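Local atomic coordinates of hydrogen peroxide-inducible genes activator (Corynebacterium glutamicum, PDB entry 6G1D), a protein that probably acts as a LysR-family transcription factor that senses hydrogen peroxide and activates peroxide-inducible genes. Residues I167-E172 / I302-F307; S236-M241 / P259-R264. The protein carries 1 engineered substitution. One frame throughout, in Å; residues are numbered along the deposited sequence.

Interaction 1: I167-E172 / I302-F307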
# COMPACT_ATOMS: atom_id res chain seq x y z
N ILE B 167 -23.17 -2.64 22.13
CA ILE B 167 -24.62 -2.55 22.22
C ILE B 167 -25.19 -3.43 21.10
O ILE B 167 -25.00 -3.10 19.94
CB ILE B 167 -25.15 -1.10 22.03
CG1 ILE B 167 -24.50 -0.15 23.03
CG2 ILE B 167 -26.65 -1.08 22.28
CD1 ILE B 167 -24.78 1.32 22.74
N PRO B 168 -25.85 -4.55 21.44
CA PRO B 168 -26.46 -5.38 20.40
C PRO B 168 -27.58 -4.61 19.71
O PRO B 168 -28.39 -3.93 20.39
CB PRO B 168 -27.08 -6.56 21.18
CG PRO B 168 -26.56 -6.48 22.57
CD PRO B 168 -26.09 -5.10 22.79
N LEU B 169 -27.62 -4.65 18.38
CA LEU B 169 -28.65 -3.91 17.63
C LEU B 169 -29.71 -4.85 17.10
O LEU B 169 -30.88 -4.73 17.44
CB LEU B 169 -28.03 -3.10 16.51
CG LEU B 169 -27.00 -2.04 16.95
CD1 LEU B 169 -26.39 -1.37 15.75
CD2 LEU B 169 -27.68 -1.01 17.84
N TYR B 170 -29.30 -5.81 16.27
CA TYR B 170 -30.22 -6.76 15.65
C TYR B 170 -29.47 -7.96 15.05
O TYR B 170 -28.26 -7.88 14.83
CB TYR B 170 -31.02 -6.05 14.55
CG TYR B 170 -30.17 -5.29 13.56
CD1 TYR B 170 -29.58 -5.90 12.47
CD2 TYR B 170 -29.94 -3.93 13.73
CE1 TYR B 170 -28.80 -5.21 11.58
CE2 TYR B 170 -29.14 -3.22 12.83
CZ TYR B 170 -28.59 -3.86 11.76
OH TYR B 170 -27.83 -3.14 10.90
N ASP B 171 -30.22 -9.03 14.80
CA ASP B 171 -29.78 -10.14 13.95
C ASP B 171 -30.31 -9.94 12.52
O ASP B 171 -31.52 -9.73 12.32
CB ASP B 171 -30.31 -11.45 14.51
CG ASP B 171 -29.64 -11.85 15.78
OD1 ASP B 171 -28.44 -11.59 15.92
OD2 ASP B 171 -30.30 -12.46 16.65
N GLU B 172 -29.41 -9.95 11.56
CA GLU B 172 -29.77 -9.73 10.16
C GLU B 172 -29.60 -11.03 9.42
O GLU B 172 -28.49 -11.59 9.38
CB GLU B 172 -28.86 -8.69 9.54
CG GLU B 172 -29.09 -8.46 8.06
CD GLU B 172 -28.34 -7.27 7.52
OE1 GLU B 172 -27.30 -6.87 8.13
OE2 GLU B 172 -28.78 -6.73 6.46
N ILE B 302 -31.68 4.63 16.83
CA ILE B 302 -31.77 5.11 15.46
C ILE B 302 -31.38 4.02 14.48
O ILE B 302 -32.06 3.80 13.48
CB ILE B 302 -30.89 6.37 15.23
CG1 ILE B 302 -31.41 7.53 16.06
CG2 ILE B 302 -30.87 6.76 13.75
CD1 ILE B 302 -30.54 8.77 16.02
N LEU B 303 -30.27 3.35 14.76
CA LEU B 303 -29.81 2.26 13.92
C LEU B 303 -30.80 1.09 13.90
O LEU B 303 -30.97 0.48 12.85
CB LEU B 303 -28.41 1.80 14.33
CG LEU B 303 -27.32 2.84 14.11
CD1 LEU B 303 -26.00 2.35 14.73
CD2 LEU B 303 -27.15 3.14 12.63
N GLN B 304 -31.43 0.75 15.03
CA GLN B 304 -32.43 -0.30 15.04
C GLN B 304 -33.65 0.07 14.19
O GLN B 304 -34.21 -0.80 13.47
CB GLN B 304 -32.86 -0.63 16.45
CG GLN B 304 -31.73 -1.30 17.27
CD GLN B 304 -32.14 -1.45 18.72
OE1 GLN B 304 -32.69 -0.51 19.33
NE2 GLN B 304 -31.92 -2.64 19.26
N ARG B 305 -34.04 1.35 14.24
CA ARG B 305 -35.13 1.83 13.41
C ARG B 305 -34.74 1.84 11.93
O ARG B 305 -35.51 1.42 11.08
CB ARG B 305 -35.63 3.22 13.86
CG ARG B 305 -36.32 3.24 15.21
CD ARG B 305 -36.49 4.66 15.74
NE ARG B 305 -37.14 5.52 14.75
CZ ARG B 305 -37.04 6.86 14.71
NH1 ARG B 305 -36.33 7.54 15.61
NH2 ARG B 305 -37.66 7.53 13.75
N ALA B 306 -33.54 2.31 11.64
CA ALA B 306 -33.02 2.30 10.27
C ALA B 306 -32.99 0.92 9.65
O ALA B 306 -33.34 0.75 8.48
CB ALA B 306 -31.61 2.93 10.21
N PHE B 307 -32.60 -0.07 10.43
CA PHE B 307 -32.57 -1.45 9.96
C PHE B 307 -33.98 -1.94 9.64
O PHE B 307 -34.19 -2.61 8.63
CB PHE B 307 -31.89 -2.38 10.96
CG PHE B 307 -31.90 -3.83 10.54
CD1 PHE B 307 -31.20 -4.22 9.40
CD2 PHE B 307 -32.65 -4.78 11.24
CE1 PHE B 307 -31.22 -5.55 8.98
CE2 PHE B 307 -32.67 -6.10 10.83
CZ PHE B 307 -31.95 -6.49 9.71
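The Y170 and F307 rings form an offset stack, each lying over one face of the other with centroids 3.6 Å apart and planes only 2° from parallel. The overlap is deep: Y170 CE1 comes to 3.4 Å from F307 CD1, and F307 CB makes a CH-pi contact 3.7 Å from the Y170 centroid. Y170 CG sits between the backbone N and the carbonyl carbon (chi1 51°), which puts the start of the ring on the helix side. L303 O approaches the Y170 ring obliquely. E172 comes to F307 in the same oblique manner, CD to CE1 3.7 Å, with its carboxylate steeply inclined to the ring; its oxygens are engaged by R280 and S256. Beside the stack, L169 CD1 meets L303 CD1 at 3.9 Å. Polar anchoring comes from Q304, whose NE2 donates to L169 O (3.0 Å, N-H...O 170°), lying in the carbonyl plane on a lone pair. L169 and Y170 form a classic beta bulge opposite I282, so this bond grips the bulge. The strand and helix segments run nearly parallel in the LysR substrate-binding-type domain and are joined here by a broad, mainly dispersive ring contact plus one well-directed amide bond.

Interaction 2: S236-M241 / P259-R264; sequences SLTTVM and PWECTR
T238, M241, E261 and R264 join the first turn of helix 237-245 to the C-terminal end of helix 258-261 and the turn after it, within the periplasmic-binding-protein-like fold of LysR regulators. S236 is the N-cap of helix 237-245, though its capping bond from T239 N is weak. Among hydrogen bonds, T238 OG1 donates to E261 OE1 at 2.7 Å, on the syn lone pair; T238 is deposited in two conformers, so this bond and its CG2 contact are less certain. E261 OE2 is hydrogen-bonded to Y113 OH. A bend at chi3 (76°) carries R264 NE to where it donates to the backbone O of E261 at 3.0 Å, and R264 NH1 is hydrogen-bonded to OE1 of Q242. The salt bridge, within 259-264, joins R264 NH2 to E261 OE1 at 3.0 Å and would stabilise the carboxylate's negative charge. In van der Waals contact, M241 CG rests 3.5 Å from the carbonyl E261 O; the apolar pair is M241 SD and C262 SG, 4.4 Å apart. A second subunit adjoins this site: its E135 accepts from T239 OG1, and its W260 packs on R264. The R264 guanidinium itself carries M241 CB 3.6 Å above its centre and meets T238 CG2 at its edge, 3.4 Å from NH1.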
# COMPACT_ATOMS: atom_id res chain seq x y z
N SER B 236 -16.01 -6.09 -3.47
CA SER B 236 -17.34 -5.54 -3.18
C SER B 236 -18.46 -6.48 -3.61
O SER B 236 -18.30 -7.23 -4.57
CB SER B 236 -17.54 -4.20 -3.91
OG SER B 236 -17.46 -4.38 -5.33
N LEU B 237 -19.59 -6.41 -2.93
CA LEU B 237 -20.77 -7.18 -3.29
C LEU B 237 -21.28 -6.88 -4.68
O LEU B 237 -21.73 -7.80 -5.33
CB LEU B 237 -21.88 -6.97 -2.27
CG LEU B 237 -21.68 -7.59 -0.92
CD1 LEU B 237 -22.90 -7.37 -0.04
CD2 LEU B 237 -21.46 -9.09 -1.05
N THR B 238 -21.15 -5.64 -5.18
CA THR B 238 -21.64 -5.35 -6.53
C THR B 238 -20.82 -6.12 -7.57
O THR B 238 -21.38 -6.62 -8.55
CB THR B 238 -21.67 -3.83 -6.84
OG1 THR B 238 -22.46 -3.17 -5.85
CG2 THR B 238 -22.23 -3.50 -8.23
N THR B 239 -19.50 -6.24 -7.37
CA THR B 239 -18.67 -7.06 -8.26
C THR B 239 -19.07 -8.53 -8.17
O THR B 239 -19.18 -9.20 -9.18
CB THR B 239 -17.18 -6.87 -7.98
OG1 THR B 239 -16.85 -5.52 -8.30
CG2 THR B 239 -16.32 -7.81 -8.81
N VAL B 240 -19.33 -9.02 -6.97
CA VAL B 240 -19.75 -10.41 -6.81
C VAL B 240 -21.07 -10.64 -7.59
O VAL B 240 -21.19 -11.66 -8.27
CB VAL B 240 -19.90 -10.79 -5.32
CG1 VAL B 240 -20.51 -12.18 -5.11
CG2 VAL B 240 -18.50 -10.75 -4.67
N MET B 241 -22.01 -9.70 -7.52
CA MET B 241 -23.29 -9.85 -8.21
C MET B 241 -23.10 -9.96 -9.72
O MET B 241 -23.76 -10.76 -10.35
CB MET B 241 -24.23 -8.68 -7.91
CG MET B 241 -24.70 -8.59 -6.46
SD MET B 241 -25.59 -10.00 -5.76
CE MET B 241 -24.34 -10.68 -4.72
N PRO B 259 -32.36 -4.61 -1.90
CA PRO B 259 -32.84 -3.64 -2.90
C PRO B 259 -31.73 -3.01 -3.70
O PRO B 259 -31.99 -2.45 -4.75
CB PRO B 259 -33.54 -2.56 -2.06
CG PRO B 259 -33.75 -3.14 -0.73
CD PRO B 259 -32.70 -4.21 -0.52
N TRP B 260 -30.51 -3.05 -3.18
CA TRP B 260 -29.38 -2.33 -3.79
C TRP B 260 -28.52 -3.19 -4.69
O TRP B 260 -27.85 -2.67 -5.54
CB TRP B 260 -28.51 -1.73 -2.67
CG TRP B 260 -29.30 -0.79 -1.83
CD1 TRP B 260 -29.87 -1.06 -0.65
CD2 TRP B 260 -29.69 0.54 -2.19
NE1 TRP B 260 -30.57 0.06 -0.19
CE2 TRP B 260 -30.42 1.06 -1.11
CE3 TRP B 260 -29.43 1.35 -3.28
CZ2 TRP B 260 -30.99 2.33 -1.13
CZ3 TRP B 260 -29.97 2.65 -3.29
CH2 TRP B 260 -30.75 3.11 -2.23
N GLU B 261 -28.53 -4.50 -4.44
CA GLU B 261 -27.65 -5.44 -5.12
C GLU B 261 -28.36 -6.55 -5.89
O GLU B 261 -27.81 -7.02 -6.88
CB GLU B 261 -26.72 -6.11 -4.08
CG GLU B 261 -25.91 -5.20 -3.16
CD GLU B 261 -24.85 -4.31 -3.84
OE1 GLU B 261 -24.66 -4.44 -5.07
OE2 GLU B 261 -24.20 -3.46 -3.13
N CYS B 262 -29.55 -6.96 -5.44
CA CYS B 262 -30.18 -8.21 -5.90
C CYS B 262 -31.36 -8.08 -6.83
O CYS B 262 -31.99 -9.08 -7.11
CB CYS B 262 -30.66 -9.04 -4.71
SG CYS B 262 -29.38 -9.37 -3.56
N THR B 263 -31.65 -6.86 -7.28
CA THR B 263 -32.76 -6.61 -8.21
C THR B 263 -32.29 -6.46 -9.65
O THR B 263 -33.13 -6.39 -10.55
CB THR B 263 -33.55 -5.35 -7.83
OG1 THR B 263 -32.69 -4.21 -7.91
CG2 THR B 263 -34.09 -5.49 -6.40
N ARG B 264 -30.97 -6.42 -9.88
CA ARG B 264 -30.49 -6.31 -11.26
C ARG B 264 -30.92 -7.54 -12.07
O ARG B 264 -31.17 -8.60 -11.49
CB ARG B 264 -28.99 -6.10 -11.31
CG ARG B 264 -28.18 -7.30 -10.91
CD ARG B 264 -26.72 -6.93 -10.71
NE ARG B 264 -26.53 -6.24 -9.46
CZ ARG B 264 -25.47 -5.52 -9.11
NH1 ARG B 264 -24.42 -5.41 -9.94
NH2 ARG B 264 -25.43 -4.94 -7.91

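After the N-terminal helix-turn-helix region and helix 111-125, the chain reaches 167-172 on strand 164-179, then 236-241 on helix 237-245. Interaction 2 closes after 17 intervening residues, which include strand 251-254, when 259-264 arrives. The chain next runs through strand 267-287, neighbour of strand 164-179, and reaches 302-307 on helix 293-316, where interaction 1 closes a loop of 129 residues. The short loop therefore sits wholly within the long one, without crossing. The centres of interactions 1 and 2 lie about 22 Å apart, and the nearest atoms of interactions 1 and 2 about 8 Å. Helix 111-125 packs against both. Interaction 1 ties helix to sheet; interaction 2 ties the start of helix 237-245 to the end of helix 258-261 and its following turn.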